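Local coordinates for protein mirolysin (Tannerella forsythia, PDB 6R7V) that is a pappalysin-family metallopeptidase of the metzincin group, kept latent as a zymogen by a cysteine switch and probably cleaving proteins once activated, at residues V135-L140 with P177-V182. The protein carries 1 engineered substitution. Residues are numbered along the deposited sequence; the frame is centred on the assembly and turned at random.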
loop_
_atom_site.group_PDB
_atom_site.type_symbol
_atom_site.label_atom_id
_atom_site.label_comp_id
_atom_site.label_asym_id
_atom_site.label_seq_id
_atom_site.Cartn_x
_atom_site.Cartn_y
_atom_site.Cartn_z
ATOM N N VAL A 135 -1.440 -10.077 14.068
ATOM C CA VAL A 135 -0.373 -10.681 13.243
ATOM C C VAL A 135 0.977 -9.971 13.501
ATOM O O VAL A 135 2.039 -10.507 13.172
ATOM C CB VAL A 135 -0.761 -10.655 11.726
ATOM C CG1 VAL A 135 -0.600 -9.251 11.126
ATOM C CG2 VAL A 135 0.073 -11.654 10.920
ATOM N N LYS A 136 0.921 -8.760 14.081
ATOM C CA LYS A 136 2.109 -7.934 14.255
ATOM C C LYS A 136 2.752 -8.112 15.611
ATOM O O LYS A 136 3.718 -7.406 15.925
ATOM C CB LYS A 136 1.727 -6.449 14.054
ATOM C CG LYS A 136 1.094 -6.197 12.703
ATOM C CD LYS A 136 0.765 -4.725 12.528
ATOM C CE LYS A 136 0.151 -4.483 11.156
ATOM N NZ LYS A 136 -0.497 -3.141 11.055
ATOM N N PHE A 137 2.283 -9.092 16.388
ATOM C CA PHE A 137 2.813 -9.317 17.720
ATOM C C PHE A 137 3.096 -10.779 17.975
ATOM O O PHE A 137 2.181 -11.617 17.964
ATOM C CB PHE A 137 1.844 -8.803 18.777
ATOM C CG PHE A 137 1.706 -7.305 18.698
ATOM C CD1 PHE A 137 0.540 -6.723 18.216
ATOM C CD2 PHE A 137 2.755 -6.473 19.094
ATOM C CE1 PHE A 137 0.420 -5.328 18.140
ATOM C CE2 PHE A 137 2.641 -5.081 18.997
ATOM C CZ PHE A 137 1.465 -4.523 18.551
ATOM N N SER A 138 4.357 -11.089 18.247
ATOM C CA SER A 138 4.769 -12.451 18.577
ATOM C C SER A 138 3.955 -13.042 19.738
ATOM O O SER A 138 3.570 -14.217 19.689
ATOM C CB SER A 138 6.244 -12.472 18.939
ATOM O OG SER A 138 7.041 -12.073 17.837
ATOM N N ASN A 139 3.641 -12.221 20.758
ATOM C CA ASN A 139 2.903 -12.695 21.922
ATOM C C ASN A 139 1.438 -13.011 21.631
ATOM O O ASN A 139 0.818 -13.736 22.421
ATOM C CB ASN A 139 2.983 -11.666 23.064
ATOM C CG ASN A 139 4.361 -11.466 23.628
ATOM O OD1 ASN A 139 5.271 -12.290 23.473
ATOM N ND2 ASN A 139 4.534 -10.352 24.310
ATOM N N LEU A 140 0.902 -12.511 20.499
ATOM C CA LEU A 140 -0.502 -12.700 20.116
ATOM C C LEU A 140 -0.648 -13.696 18.966
ATOM O O LEU A 140 -1.722 -13.795 18.367
ATOM C CB LEU A 140 -1.141 -11.356 19.759
ATOM C CG LEU A 140 -1.187 -10.305 20.871
ATOM C CD1 LEU A 140 -1.778 -9.035 20.360
ATOM C CD2 LEU A 140 -1.980 -10.788 22.077
ATOM N N PRO A 177 4.155 3.262 16.304
ATOM C CA PRO A 177 5.309 2.891 15.480
ATOM C C PRO A 177 5.502 1.401 15.267
ATOM O O PRO A 177 5.915 0.994 14.192
ATOM C CB PRO A 177 6.499 3.486 16.248
ATOM C CG PRO A 177 6.015 3.658 17.661
ATOM C CD PRO A 177 4.573 4.034 17.501
ATOM N N ASN A 178 5.173 0.605 16.266
ATOM C CA ASN A 178 5.423 -0.836 16.181
ATOM C C ASN A 178 4.398 -1.598 15.326
ATOM O O ASN A 178 4.628 -2.793 15.040
ATOM C CB ASN A 178 5.499 -1.476 17.578
ATOM C CG ASN A 178 6.220 -0.682 18.637
ATOM O OD1 ASN A 178 7.413 -0.409 18.538
ATOM N ND2 ASN A 178 5.505 -0.319 19.693
ATOM N N THR A 179 3.327 -0.944 14.848
ATOM C CA THR A 179 2.356 -1.624 13.963
ATOM C C THR A 179 2.365 -1.003 12.558
ATOM O O THR A 179 1.552 -1.392 11.705
ATOM C CB THR A 179 0.961 -1.586 14.586
ATOM O OG1 THR A 179 0.625 -0.249 14.970
ATOM C CG2 THR A 179 0.838 -2.519 15.755
ATOM N N ASP A 180 3.359 -0.141 12.272
ATOM C CA ASP A 180 3.481 0.442 10.953
ATOM C C ASP A 180 3.873 -0.628 9.926
ATOM O O ASP A 180 4.686 -1.518 10.217
ATOM C CB ASP A 180 4.492 1.600 10.941
ATOM C CG ASP A 180 4.580 2.271 9.580
ATOM O OD1 ASP A 180 3.523 2.690 9.054
ATOM O OD2 ASP A 180 5.675 2.308 9.024
ATOM N N GLY A 181 3.228 -0.599 8.762
ATOM C CA GLY A 181 3.477 -1.577 7.722
ATOM C C GLY A 181 2.201 -2.007 7.065
ATOM O O GLY A 181 1.168 -1.297 7.152
ATOM N N VAL A 182 2.274 -3.165 6.362
ATOM C CA VAL A 182 1.114 -3.643 5.607
ATOM C C VAL A 182 0.923 -5.126 5.811
ATOM O O VAL A 182 1.878 -5.870 6.108
ATOM C CB VAL A 182 1.136 -3.286 4.091
ATOM C CG1 VAL A 182 1.336 -1.781 3.861
ATOM C CG2 VAL A 182 2.182 -4.089 3.328
HETATM O O HOH W 1 -1.030 -2.659 8.418
HETATM O O HOH W 2 5.282 -5.258 16.107
#
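The ring of Phe137 is met at its far end by the methyl of Thr179, which comes in obliquely, with CG2 3.5 Å from CZ and 3.7 Å from CE1. The other flat group is the Thr179 carbonyl, reached by the ammonium group of Lys136 within the carbonyl plane: NZ lies 2.8 Å from O, at a C=O...N angle of 148°. Lys136 gets there with CG beside its own backbone N (chi1 -57°), and the extended chain beyond carries NZ to the Thr179 carbonyl; on the way it crosses the Thr179 side chain at about a right angle, CD 3.8 Å from CB. Thr179 keeps its two branches apart: CG2 serves Phe137, while OG1 is taken by Gln168.

Two waters bridge the segments, one from the lysine's ammonium group and one between backbone carbonyls. The first accepts from Lys136 NZ at 2.7 Å and donates to Gly181 O at 2.9 Å, extending the lysine's hold to the residue just before strand 182-185. The other donates to both Lys136 O and Asn178 O, at 2.7 and 2.8 Å respectively.

Asp133 forms a salt bridge to NZ, and Trp155, Tyr166 and Val183 touch the lysine side chain. The contact thus joins the loop ahead of strand 152-157 to the one that leads from strand 165-167 into 182-185, beside three neighbouring strands of the main sheet.

The buried ammonium group has a carbonyl, a water and a carboxylate as partners, three for a group that carries three N-H bonds. Such surroundings probably stabilise the protonated form and would probably restrain the turning of the ammonium group about the CE-NZ bond, linking the two loops by charge and polarity at Lys136 and by methyl-to-ring packing at Phe137.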